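Local atomic coordinates of chintase (Rhizomucor miehei, PDB entry 5YUQ), a protein that probably hydrolyses the beta-1,4 linkages of chitin, as a family 18 glycoside hydrolase whose active site is a tunnel. Residues S331-D334 with K335-Y338; V91-V94 with K95-L99; W287-I290 with A291-I295; S70-F73 with S74-L77; D167-A170 with S171-A175. One frame throughout, in Å; residues are numbered along the deposited sequence.

Contact 1: S331-D334 with K335-Y338; sequences SLQD and KVDY
Q333 and D337, one turn apart, are joined on the outer side of the helix by a side-chain hydrogen bond of 2.8 Å from Q333 NE2 to D337 OD1. CG of Q333 lies anti to the backbone N and the chain then folds at chi2 (67°), which carries the amide forward to the next turn. The acceptor oxygen lies in the plane of the Q333 amide, whereas the N-H reaches D337 from above the carboxylate plane. NE2 has a further partner in D367. Of the charged groups, D334 OD1 and D337 OD2 are like charges 3.9 Å apart; a water donates to D337 OD2 (2.7 Å) and, weakly, to D334 OD1, which probably softens their repulsion. On the inner side K335 runs extended until it bends at chi4 (75°), and its ammonium group gives a hydrogen bond of 2.8 Å from NZ to a water that donates in turn to S331 O. NZ also forms a salt bridge with D327, whose carboxylate receives S331 OG, and it reaches A195 O. Apolar contact is light, with L332 CD2 4.0 Å from K335 CD. Beneath the side chains, the backbone bonds K335 N to S331 O, V336 N to L332 O, D337 N to Q333 O and Y338 N to D334 O are those of a regular alpha-helix, here helix 329-341, which leads into strand 346-350 of the TIM barrel.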
loop_
_atom_site.group_PDB
_atom_site.type_symbol
_atom_site.label_atom_id
_atom_site.label_comp_id
_atom_site.label_asym_id
_atom_site.label_seq_id
_atom_site.Cartn_x
_atom_site.Cartn_y
_atom_site.Cartn_z
ATOM N N SER A 331 13.557 10.058 -5.730
ATOM C CA SER A 331 12.457 10.247 -4.797
ATOM C C SER A 331 12.370 9.102 -3.790
ATOM O O SER A 331 12.043 9.333 -2.633
ATOM C CB SER A 331 11.129 10.439 -5.533
ATOM O OG SER A 331 10.742 9.250 -6.188
ATOM N N LEU A 332 12.679 7.877 -4.215
ATOM C CA LEU A 332 12.685 6.758 -3.264
ATOM C C LEU A 332 13.821 6.908 -2.255
ATOM O O LEU A 332 13.639 6.650 -1.054
ATOM C CB LEU A 332 12.768 5.407 -3.977
ATOM C CG LEU A 332 11.507 4.990 -4.744
ATOM C CD1 LEU A 332 11.656 3.563 -5.254
ATOM C CD2 LEU A 332 10.254 5.126 -3.866
ATOM N N GLN A 333 14.985 7.342 -2.734
ATOM C CA GLN A 333 16.093 7.635 -1.834
ATOM C C GLN A 333 15.653 8.677 -0.808
ATOM O O GLN A 333 15.957 8.558 0.377
ATOM C CB GLN A 333 17.314 8.145 -2.609
ATOM C CG GLN A 333 18.509 8.456 -1.702
ATOM C CD GLN A 333 19.096 7.215 -1.061
ATOM O OE1 GLN A 333 19.452 6.257 -1.744
ATOM N NE2 GLN A 333 19.202 7.225 0.269
ATOM N N ASP A 334 14.910 9.686 -1.251
ATOM C CA ASP A 334 14.491 10.745 -0.341
ATOM C C ASP A 334 13.532 10.232 0.725
ATOM O O ASP A 334 13.581 10.662 1.879
ATOM C CB ASP A 334 13.869 11.905 -1.128
ATOM C CG ASP A 334 14.883 12.646 -1.952
ATOM O OD1 ASP A 334 16.100 12.503 -1.697
ATOM O OD2 ASP A 334 14.467 13.381 -2.878
ATOM N N LYS A 335 12.675 9.297 0.333
ATOM C CA LYS A 335 11.790 8.625 1.279
ATOM C C LYS A 335 12.584 7.794 2.280
ATOM O O LYS A 335 12.261 7.783 3.469
ATOM C CB LYS A 335 10.778 7.756 0.522
ATOM C CG LYS A 335 9.676 8.566 -0.159
ATOM C CD LYS A 335 8.900 7.729 -1.165
ATOM C CE LYS A 335 7.649 8.454 -1.647
ATOM N NZ LYS A 335 7.934 9.558 -2.630
ATOM N N VAL A 336 13.624 7.112 1.805
ATOM C CA VAL A 336 14.472 6.318 2.694
ATOM C C VAL A 336 15.209 7.218 3.677
ATOM O O VAL A 336 15.270 6.912 4.871
ATOM C CB VAL A 336 15.475 5.462 1.901
ATOM C CG1 VAL A 336 16.543 4.883 2.826
ATOM C CG2 VAL A 336 14.744 4.349 1.163
ATOM N N ASP A 337 15.741 8.334 3.179
ATOM C CA ASP A 337 16.439 9.292 4.034
ATOM C C ASP A 337 15.501 9.780 5.136
ATOM O O ASP A 337 15.886 9.880 6.305
ATOM C CB ASP A 337 16.952 10.493 3.220
ATOM C CG ASP A 337 18.016 10.114 2.193
ATOM O OD1 ASP A 337 18.696 9.081 2.349
ATOM O OD2 ASP A 337 18.171 10.880 1.216
ATOM N N TYR A 338 14.265 10.077 4.753
ATOM C CA TYR A 338 13.254 10.492 5.708
ATOM C C TYR A 338 12.976 9.405 6.746
ATOM O O TYR A 338 12.903 9.675 7.950
ATOM C CB TYR A 338 11.955 10.855 4.981
ATOM C CG TYR A 338 10.844 11.177 5.944
ATOM C CD1 TYR A 338 10.694 12.458 6.455
ATOM C CD2 TYR A 338 9.948 10.196 6.361
ATOM C CE1 TYR A 338 9.674 12.759 7.363
ATOM C CE2 TYR A 338 8.934 10.486 7.258
ATOM C CZ TYR A 338 8.804 11.763 7.753
ATOM O OH TYR A 338 7.801 12.037 8.651
HETATM O O HOH W 1 10.058 11.295 -2.106
HETATM O O HOH W 2 17.110 13.405 1.384
#

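Contact 2: V91-V94 with K95-L99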
loop_
_atom_site.group_PDB
_atom_site.type_symbol
_atom_site.label_atom_id
_atom_site.label_comp_id
_atom_site.label_asym_id
_atom_site.label_seq_id
_atom_site.Cartn_x
_atom_site.Cartn_y
_atom_site.Cartn_z
ATOM N N VAL A 91 -5.007 -19.309 11.693
ATOM C CA VAL A 91 -3.974 -20.112 12.330
ATOM C C VAL A 91 -3.657 -21.321 11.459
ATOM O O VAL A 91 -2.493 -21.700 11.307
ATOM C CB VAL A 91 -4.410 -20.542 13.743
ATOM C CG1 VAL A 91 -3.424 -21.545 14.327
ATOM C CG2 VAL A 91 -4.545 -19.319 14.646
ATOM N N ASP A 92 -4.691 -21.910 10.864
ATOM C CA ASP A 92 -4.490 -23.078 10.012
ATOM C C ASP A 92 -3.650 -22.740 8.787
ATOM O O ASP A 92 -2.788 -23.523 8.403
ATOM C CB ASP A 92 -5.823 -23.674 9.561
ATOM C CG ASP A 92 -6.542 -24.408 10.667
ATOM O OD1 ASP A 92 -5.924 -24.681 11.720
ATOM O OD2 ASP A 92 -7.736 -24.725 10.471
ATOM N N VAL A 93 -3.898 -21.578 8.249
ATOM C CA VAL A 93 -3.148 -21.167 7.062
ATOM C C VAL A 93 -1.672 -20.977 7.356
ATOM O O VAL A 93 -0.835 -21.311 6.593
ATOM C CB VAL A 93 -3.744 -19.906 6.388
ATOM C CG1 VAL A 93 -3.360 -18.647 7.113
ATOM C CG2 VAL A 93 -3.202 -19.815 4.988
ATOM N N VAL A 94 -1.387 -20.409 8.515
ATOM C CA VAL A 94 -0.010 -20.221 8.943
ATOM C C VAL A 94 0.696 -21.565 9.045
ATOM O O VAL A 94 1.802 -21.729 8.526
ATOM C CB VAL A 94 0.084 -19.469 10.284
ATOM C CG1 VAL A 94 1.519 -19.506 10.793
ATOM C CG2 VAL A 94 -0.366 -18.034 10.079
ATOM N N LYS A 95 0.039 -22.537 9.672
ATOM C CA LYS A 95 0.611 -23.881 9.785
ATOM C C LYS A 95 0.710 -24.580 8.436
ATOM O O LYS A 95 1.724 -25.204 8.127
ATOM C CB LYS A 95 -0.220 -24.746 10.745
ATOM C CG LYS A 95 -0.255 -24.273 12.183
ATOM C CD LYS A 95 -1.338 -25.034 12.946
ATOM C CE LYS A 95 -1.390 -24.647 14.415
ATOM N NZ LYS A 95 -2.514 -25.331 15.120
ATOM N N GLU A 96 -0.340 -24.474 7.628
ATOM C CA GLU A 96 -0.362 -25.167 6.336
ATOM C C GLU A 96 0.755 -24.695 5.414
ATOM O O GLU A 96 1.369 -25.495 4.695
ATOM C CB GLU A 96 -1.721 -24.994 5.643
ATOM C CG GLU A 96 -1.785 -25.581 4.229
ATOM C CD GLU A 96 -1.601 -27.093 4.198
ATOM O OE1 GLU A 96 -1.953 -27.763 5.192
ATOM O OE2 GLU A 96 -1.105 -27.616 3.176
ATOM N N TYR A 97 1.036 -23.399 5.444
ATOM C CA TYR A 97 1.998 -22.826 4.505
ATOM C C TYR A 97 3.325 -22.467 5.155
ATOM O O TYR A 97 4.200 -21.903 4.501
ATOM C CB TYR A 97 1.396 -21.618 3.781
ATOM C CG TYR A 97 0.298 -22.006 2.829
ATOM C CD1 TYR A 97 0.592 -22.372 1.519
ATOM C CD2 TYR A 97 -1.028 -22.032 3.237
ATOM C CE1 TYR A 97 -0.405 -22.743 0.642
ATOM C CE2 TYR A 97 -2.031 -22.396 2.369
ATOM C CZ TYR A 97 -1.708 -22.758 1.072
ATOM O OH TYR A 97 -2.711 -23.129 0.208
ATOM N N ASP A 98 3.466 -22.808 6.434
ATOM C CA ASP A 98 4.695 -22.570 7.184
ATOM C C ASP A 98 5.072 -21.099 7.115
ATOM O O ASP A 98 6.227 -20.747 6.905
ATOM C CB ASP A 98 5.833 -23.449 6.645
ATOM C CG ASP A 98 7.013 -23.518 7.581
ATOM O OD1 ASP A 98 6.827 -23.365 8.802
ATOM O OD2 ASP A 98 8.141 -23.738 7.095
ATOM N N LEU A 99 4.085 -20.231 7.317
ATOM C CA LEU A 99 4.317 -18.804 7.173
ATOM C C LEU A 99 5.009 -18.242 8.402
ATOM O O LEU A 99 4.817 -18.731 9.515
ATOM C CB LEU A 99 2.989 -18.076 6.950
ATOM C CG LEU A 99 2.201 -18.488 5.709
ATOM C CD1 LEU A 99 0.792 -17.894 5.770
ATOM C CD2 LEU A 99 2.922 -18.031 4.463
#
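The Y97 ring turns its edge to V93 O, which lies in the ring plane 3.4 Å from Y97 CD2. Near the same corner, but raised out of the ring plane, V93 CG2 comes to 3.6 Å from Y97 CD2, the two side chains crossing at a slant. Y97 CG stands anti to its own carbonyl carbon (chi1 -69°), which sends the ring back along the helix over V93. The ring also makes a cation-pi contact with K47, and its OH is hydrogen-bonded to D43, both of helix 43-55; K47 is also the salt-bridge partner of E96. The helix of residues 80-97 ends here in a Schellman motif. D98 takes positive phi (55°), which turns the chain so that L99 N donates to V94 O at 3.0 Å, in the carbonyl plane on a lone pair, while D98 N makes a weak bond to K95 O. The reversal brings the L99 side chain back against the last turn, CD1 lying 4.4 Å from V93 CG1 and CB as far from V94 CG1. V93 and L99 both rest on L62 of strand 59-65, so the cap is packed on the barrel wall just before strand 101-105 begins. On the outer side K95 runs fully extended alongside V91, its CE 3.7 Å from V91 CG1; the D92 carboxylate lies nearby without touching the ammonium group.

Contact 3: W287-I290 with A291-I295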
loop_
_atom_site.group_PDB
_atom_site.type_symbol
_atom_site.label_atom_id
_atom_site.label_comp_id
_atom_site.label_asym_id
_atom_site.label_seq_id
_atom_site.Cartn_x
_atom_site.Cartn_y
_atom_site.Cartn_z
ATOM N N TRP A 287 6.721 1.125 -12.994
ATOM C CA TRP A 287 8.066 1.602 -13.267
ATOM C C TRP A 287 8.652 0.997 -14.535
ATOM O O TRP A 287 9.327 1.696 -15.295
ATOM C CB TRP A 287 9.002 1.334 -12.094
ATOM C CG TRP A 287 10.406 1.703 -12.443
ATOM C CD1 TRP A 287 11.421 0.853 -12.777
ATOM C CD2 TRP A 287 10.946 3.027 -12.523
ATOM N NE1 TRP A 287 12.562 1.571 -13.060
ATOM C CE2 TRP A 287 12.296 2.908 -12.907
ATOM C CE3 TRP A 287 10.420 4.304 -12.301
ATOM C CZ2 TRP A 287 13.129 4.016 -13.066
ATOM C CZ3 TRP A 287 11.244 5.403 -12.462
ATOM C CH2 TRP A 287 12.584 5.252 -12.843
ATOM N N ARG A 288 8.405 -0.283 -14.776
ATOM C CA ARG A 288 8.977 -0.943 -15.965
ATOM C C ARG A 288 8.614 -0.123 -17.219
ATOM O O ARG A 288 9.449 0.023 -18.068
ATOM C CB ARG A 288 8.532 -2.364 -16.171
ATOM C CG ARG A 288 9.014 -3.326 -15.111
ATOM C CD ARG A 288 8.492 -4.743 -15.216
ATOM N NE ARG A 288 9.086 -5.460 -16.346
ATOM C CZ ARG A 288 10.281 -6.015 -16.321
ATOM N NH1 ARG A 288 11.053 -6.008 -15.242
ATOM N NH2 ARG A 288 10.705 -6.624 -17.387
ATOM N N THR A 289 7.362 0.335 -17.297
ATOM C CA THR A 289 6.900 1.121 -18.436
ATOM C C THR A 289 7.569 2.489 -18.480
ATOM O O THR A 289 7.997 2.946 -19.541
ATOM C CB THR A 289 5.385 1.321 -18.386
ATOM O OG1 THR A 289 4.742 0.051 -18.206
ATOM C CG2 THR A 289 4.893 1.967 -19.676
ATOM N N ILE A 290 7.647 3.144 -17.327
ATOM C CA ILE A 290 8.305 4.442 -17.225
ATOM C C ILE A 290 9.748 4.349 -17.729
ATOM O O ILE A 290 10.211 5.204 -18.493
ATOM C CB ILE A 290 8.269 4.951 -15.770
ATOM C CG1 ILE A 290 6.810 5.066 -15.302
ATOM C CG2 ILE A 290 8.965 6.295 -15.642
ATOM C CD1 ILE A 290 6.647 5.490 -13.836
ATOM N N ALA A 291 10.439 3.286 -17.333
ATOM C CA ALA A 291 11.828 3.079 -17.735
ATOM C C ALA A 291 11.919 2.761 -19.221
ATOM O O ALA A 291 12.714 3.369 -19.947
ATOM C CB ALA A 291 12.449 1.969 -16.910
ATOM N N GLN A 292 11.094 1.821 -19.678
ATOM C CA GLN A 292 11.143 1.383 -21.077
ATOM C C GLN A 292 10.807 2.508 -22.051
ATOM O O GLN A 292 11.356 2.557 -23.156
ATOM C CB GLN A 292 10.195 0.198 -21.305
ATOM C CG GLN A 292 10.664 -1.128 -20.709
ATOM C CD GLN A 292 9.533 -2.141 -20.558
ATOM O OE1 GLN A 292 8.363 -1.835 -20.817
ATOM N NE2 GLN A 292 9.879 -3.353 -20.131
ATOM N N GLU A 293 9.918 3.413 -21.644
ATOM C CA GLU A 293 9.484 4.500 -22.517
ATOM C C GLU A 293 10.421 5.697 -22.472
ATOM O O GLU A 293 10.267 6.643 -23.245
ATOM C CB GLU A 293 8.059 4.937 -22.169
ATOM C CG GLU A 293 7.013 3.900 -22.514
ATOM C CD GLU A 293 5.611 4.371 -22.209
ATOM O OE1 GLU A 293 5.465 5.412 -21.531
ATOM O OE2 GLU A 293 4.654 3.699 -22.649
ATOM N N GLY A 294 11.398 5.657 -21.575
ATOM C CA GLY A 294 12.392 6.710 -21.510
ATOM C C GLY A 294 11.804 8.022 -21.050
ATOM O O GLY A 294 12.299 9.088 -21.403
ATOM N N ILE A 295 10.754 7.945 -20.241
ATOM C CA ILE A 295 10.092 9.145 -19.751
ATOM C C ILE A 295 11.090 10.114 -19.111
ATOM O O ILE A 295 11.035 11.312 -19.361
ATOM C CB ILE A 295 8.943 8.780 -18.789
ATOM C CG1 ILE A 295 7.868 8.014 -19.575
ATOM C CG2 ILE A 295 8.363 10.022 -18.142
ATOM C CD1 ILE A 295 6.553 7.821 -18.849
HETATM O O HOH W 3 5.514 -2.307 -19.037
#
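With CG of W287 anti to the backbone N (chi1 174°), the indole lies beside the carbonyl carbon and reaches forward along the helix to A291. A291 CB makes an off-centre CH-pi contact, 4.3 Å from the centroid of the five-membered ring, and W287 NE1 is hydrogen-bonded to D356. At T289, chi1 of -51° puts CG2 alongside E293, 3.4 Å from E293 OE2, and turns OG1 away from it. That hydroxyl bonds to D264 and also takes a hydrogen bond of 2.6 Å at T289 OG1 from a water that reaches Q292 OE1 weakly. The turns are bonded backbone to backbone from A291 N to W287 O, Q292 N to R288 O and E293 N to T289 O. A Schellman motif then closes this short helix, which follows strand 284-286: G294 has positive phi, its N donates to A291 O at 3.1 Å, and I295 N reaches I290 O at 3.3 Å. The last of these draws the two isoleucines together, I290 CG2 lying 4.0 Å from I295 CB, and both pack on Y285. The hydroxyl of Y285 holds E293 OE1, while on another side of the helix R288 forms a salt bridge with D357.

Contact 4: S70-F73 with S74-L77; sequences SLYF and SDLL
Packing is close where L76 sits over the carbonyl of Y72. L76 N donates to Y72 O at 2.8 Å with an N-H...O angle of 165°, and L76 CG presses to 3.1 Å from the same Y72 O, a short carbon-oxygen approach. Y72 CB meets L76 CG at 4.1 Å, so the leucine spans both the carbonyl and the side chain. One residue on, L77 N bonds to F73 O at 3.0 Å. L77 CG lies 3.3 Å from F73 O. The contact is looser at its partly exposed side, where D75 OD2 lies at the edge of the Y72 ring, 4.3 Å from Y72 CD1. At the start of the helix a water stands in for a direct bond: it donates to S70 O and accepts from S74 N at 3.0 Å, tying the incoming loop to the first turn. Around this, S74 OG is held by D124, and S119 OG receives D75 N. The F73 ring stacks with W106, just beyond strand 101-105, and S70 OG reaches E107 N. L76 and L77 bury themselves against F86 of helix 80-97, while L77 also meets L131 of helix 124-139 and F73 and L76 touch P32 of strand 24-32.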
loop_
_atom_site.group_PDB
_atom_site.type_symbol
_atom_site.label_atom_id
_atom_site.label_comp_id
_atom_site.label_asym_id
_atom_site.label_seq_id
_atom_site.Cartn_x
_atom_site.Cartn_y
_atom_site.Cartn_z
ATOM N N SER A 70 -11.730 -7.021 1.224
ATOM C CA SER A 70 -12.089 -6.435 2.514
ATOM C C SER A 70 -13.591 -6.403 2.773
ATOM O O SER A 70 -14.031 -5.795 3.747
ATOM C CB SER A 70 -11.507 -5.020 2.630
ATOM O OG SER A 70 -10.082 -5.069 2.738
ATOM N N LEU A 71 -14.370 -7.082 1.935
ATOM C CA LEU A 71 -15.837 -7.045 2.041
ATOM C C LEU A 71 -16.346 -7.505 3.394
ATOM O O LEU A 71 -17.299 -6.940 3.931
ATOM C CB LEU A 71 -16.475 -7.937 0.978
ATOM C CG LEU A 71 -16.475 -7.445 -0.464
ATOM C CD1 LEU A 71 -17.005 -8.528 -1.391
ATOM C CD2 LEU A 71 -17.322 -6.192 -0.554
ATOM N N TYR A 72 -15.704 -8.528 3.944
ATOM C CA TYR A 72 -16.290 -9.263 5.050
ATOM C C TYR A 72 -15.607 -9.122 6.397
ATOM O O TYR A 72 -16.096 -9.679 7.367
ATOM C CB TYR A 72 -16.419 -10.748 4.684
ATOM C CG TYR A 72 -17.270 -10.952 3.463
ATOM C CD1 TYR A 72 -18.628 -10.664 3.488
ATOM C CD2 TYR A 72 -16.718 -11.415 2.281
ATOM C CE1 TYR A 72 -19.412 -10.828 2.361
ATOM C CE2 TYR A 72 -17.500 -11.589 1.148
ATOM C CZ TYR A 72 -18.844 -11.296 1.202
ATOM O OH TYR A 72 -19.628 -11.461 0.085
ATOM N N PHE A 73 -14.493 -8.393 6.467
ATOM C CA PHE A 73 -13.798 -8.208 7.747
ATOM C C PHE A 73 -14.751 -7.760 8.861
ATOM O O PHE A 73 -14.768 -8.343 9.946
ATOM C CB PHE A 73 -12.679 -7.173 7.624
ATOM C CG PHE A 73 -11.362 -7.723 7.132
ATOM C CD1 PHE A 73 -10.542 -8.458 7.971
ATOM C CD2 PHE A 73 -10.923 -7.442 5.851
ATOM C CE1 PHE A 73 -9.313 -8.942 7.521
ATOM C CE2 PHE A 73 -9.700 -7.922 5.399
ATOM C CZ PHE A 73 -8.900 -8.667 6.229
ATOM N N SER A 74 -15.544 -6.726 8.603
ATOM C CA SER A 74 -16.424 -6.203 9.648
ATOM C C SER A 74 -17.419 -7.252 10.120
ATOM O O SER A 74 -17.541 -7.488 11.316
ATOM C CB SER A 74 -17.158 -4.956 9.161
ATOM O OG SER A 74 -18.007 -4.451 10.187
ATOM N N ASP A 75 -18.112 -7.894 9.182
ATOM C CA ASP A 75 -19.065 -8.947 9.532
ATOM C C ASP A 75 -18.396 -10.094 10.278
ATOM O O ASP A 75 -18.926 -10.592 11.269
ATOM C CB ASP A 75 -19.746 -9.497 8.276
ATOM C CG ASP A 75 -20.722 -8.520 7.658
ATOM O OD1 ASP A 75 -21.124 -7.548 8.337
ATOM O OD2 ASP A 75 -21.094 -8.728 6.482
ATOM N N LEU A 76 -17.233 -10.518 9.794
ATOM C CA LEU A 76 -16.532 -11.637 10.403
ATOM C C LEU A 76 -16.187 -11.362 11.857
ATOM O O LEU A 76 -16.358 -12.228 12.708
ATOM C CB LEU A 76 -15.264 -11.976 9.616
ATOM C CG LEU A 76 -15.481 -12.631 8.248
ATOM C CD1 LEU A 76 -14.152 -12.790 7.504
ATOM C CD2 LEU A 76 -16.152 -13.985 8.411
ATOM N N LEU A 77 -15.720 -10.151 12.149
ATOM C CA LEU A 77 -15.198 -9.867 13.488
ATOM C C LEU A 77 -16.247 -9.425 14.509
ATOM O O LEU A 77 -15.981 -9.469 15.706
ATOM C CB LEU A 77 -14.073 -8.830 13.431
ATOM C CG LEU A 77 -12.898 -9.192 12.520
ATOM C CD1 LEU A 77 -11.799 -8.146 12.639
ATOM C CD2 LEU A 77 -12.373 -10.569 12.870
HETATM O O HOH W 4 -15.119 -5.032 6.156
#

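Contact 5: D167-A170 with S171-A175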
loop_
_atom_site.group_PDB
_atom_site.type_symbol
_atom_site.label_atom_id
_atom_site.label_comp_id
_atom_site.label_asym_id
_atom_site.label_seq_id
_atom_site.Cartn_x
_atom_site.Cartn_y
_atom_site.Cartn_z
ATOM N N ASP A 167 -3.294 1.436 23.733
ATOM C CA ASP A 167 -1.866 1.126 23.682
ATOM C C ASP A 167 -1.591 -0.360 23.511
ATOM O O ASP A 167 -0.447 -0.772 23.363
ATOM C CB ASP A 167 -1.032 1.814 24.790
ATOM C CG ASP A 167 -1.219 1.215 26.173
ATOM O OD1 ASP A 167 -1.678 0.061 26.319
ATOM O OD2 ASP A 167 -0.854 1.924 27.136
ATOM N N ASN A 168 -2.653 -1.160 23.485
ATOM C CA ASN A 168 -2.499 -2.559 23.128
ATOM C C ASN A 168 -2.251 -2.752 21.638
ATOM O O ASN A 168 -1.844 -3.830 21.216
ATOM C CB ASN A 168 -3.705 -3.371 23.583
ATOM C CG ASN A 168 -3.690 -3.626 25.075
ATOM O OD1 ASN A 168 -3.125 -4.618 25.533
ATOM N ND2 ASN A 168 -4.293 -2.722 25.841
ATOM N N TRP A 169 -2.487 -1.719 20.839
ATOM C CA TRP A 169 -2.106 -1.809 19.431
ATOM C C TRP A 169 -0.601 -1.988 19.328
ATOM O O TRP A 169 -0.120 -2.949 18.739
ATOM C CB TRP A 169 -2.570 -0.571 18.652
ATOM C CG TRP A 169 -3.960 -0.709 18.115
ATOM C CD1 TRP A 169 -5.086 -0.075 18.560
ATOM C CD2 TRP A 169 -4.363 -1.530 17.015
ATOM N NE1 TRP A 169 -6.173 -0.463 17.806
ATOM C CE2 TRP A 169 -5.755 -1.349 16.846
ATOM C CE3 TRP A 169 -3.688 -2.404 16.160
ATOM C CZ2 TRP A 169 -6.480 -2.015 15.857
ATOM C CZ3 TRP A 169 -4.403 -3.056 15.168
ATOM C CH2 TRP A 169 -5.789 -2.866 15.030
ATOM N N ALA A 170 0.143 -1.064 19.920
ATOM C CA ALA A 170 1.597 -1.102 19.827
ATOM C C ALA A 170 2.177 -2.319 20.548
ATOM O O ALA A 170 3.198 -2.860 20.131
ATOM C CB ALA A 170 2.201 0.189 20.379
ATOM N N SER A 171 1.532 -2.770 21.622
ATOM C CA SER A 171 2.087 -3.905 22.354
ATOM C C SER A 171 1.763 -5.270 21.745
ATOM O O SER A 171 2.334 -6.284 22.146
ATOM C CB SER A 171 1.679 -3.868 23.829
ATOM O OG SER A 171 0.292 -4.112 23.979
ATOM N N THR A 172 0.874 -5.295 20.756
ATOM C CA THR A 172 0.438 -6.563 20.177
ATOM C C THR A 172 0.952 -6.733 18.763
ATOM O O THR A 172 1.384 -7.816 18.380
ATOM C CB THR A 172 -1.101 -6.660 20.140
ATOM O OG1 THR A 172 -1.619 -6.483 21.465
ATOM C CG2 THR A 172 -1.547 -8.021 19.613
ATOM N N VAL A 173 0.903 -5.651 17.996
ATOM C CA VAL A 173 1.242 -5.694 16.579
ATOM C C VAL A 173 2.696 -5.301 16.372
ATOM O O VAL A 173 3.163 -4.303 16.927
ATOM C CB VAL A 173 0.308 -4.755 15.773
ATOM C CG1 VAL A 173 0.747 -4.670 14.300
ATOM C CG2 VAL A 173 -1.134 -5.233 15.884
ATOM N N ASP A 174 3.422 -6.082 15.578
ATOM C CA ASP A 174 4.838 -5.817 15.400
ATOM C C ASP A 174 5.120 -4.560 14.587
ATOM O O ASP A 174 6.006 -3.783 14.933
ATOM C CB ASP A 174 5.532 -7.028 14.765
ATOM C CG ASP A 174 5.489 -8.233 15.663
ATOM O OD1 ASP A 174 5.959 -8.120 16.819
ATOM O OD2 ASP A 174 4.934 -9.270 15.248
ATOM N N ALA A 175 4.368 -4.353 13.511
ATOM C CA ALA A 175 4.640 -3.219 12.635
ATOM C C ALA A 175 3.419 -2.794 11.869
ATOM O O ALA A 175 2.536 -3.610 11.577
ATOM C CB ALA A 175 5.782 -3.539 11.659
HETATM O O HOH W 5 -0.503 -2.519 26.083
#
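T172 and N168 meet on the short, weakly bonded helix 168-172, which links strands 144-149 and 175-178 as the helical part of a beta-alpha-beta unit of the TIM barrel. T172 OG1 donates to N168 O at 2.7 Å, lying in the carbonyl plane. A first torsion of -56° sets this hydroxyl beside its own backbone N, facing back down the helix to N168. Next to it, W169 O accepts twice. V173 N comes in almost head-on at 3.0 Å, whereas T172 N, at 3.2 Å, approaches from well above the carbonyl plane; the first bond spans an alpha-helical turn and the second a tighter 3-10-like one. The V173 side chain runs beside the indole and points the same way, V173 CG2 touching W169 CE3 at 3.8 Å. At the other end of the helix S171 N makes only a weak bond to D167 O, and a water reinforces this opening turn by donating to D167 OD1 while sharing a hydrogen bond with S171 OG. Further out, the indole meets the ring of F154 with the planes about 40° apart and rests on L129 of helix 124-139. V173 packs on F132 of that helix and on T147 of strand 144-149. R136 NH2 donates to T172 O and also forms a salt bridge with D174, and A170 O accepts from Q227, just before the chain enters strand 175-178. S171 OG, wedged between its own backbone N and carbonyl carbon (chi1 69°), comes to 3.3 Å from N168 CA.

How the contacts relate
Helix 124-139 is common ground for contacts 2, 4 and 5: V91 and V94, L77, and N168, W169 and V173 all lean on it. Contacts 4 and 5 come within about 8 Å at their nearest atoms, and contacts 2 and 4, on successive helices, within about 11 Å. Contacts 1 and 3 form a second group, about 7 Å apart at nearest atoms, linked through D328, which touches W287 and bonds S331. Contact 3 lies across the chain's centre from contact 4, about 38 Å between centres. Contact 4 sits by W106 and E107, the end of DGLNLDWE along strand 101-105, a near match to the family 18 signature DxxDxDxE, whose glutamate, here probably E107, is the catalytic acid.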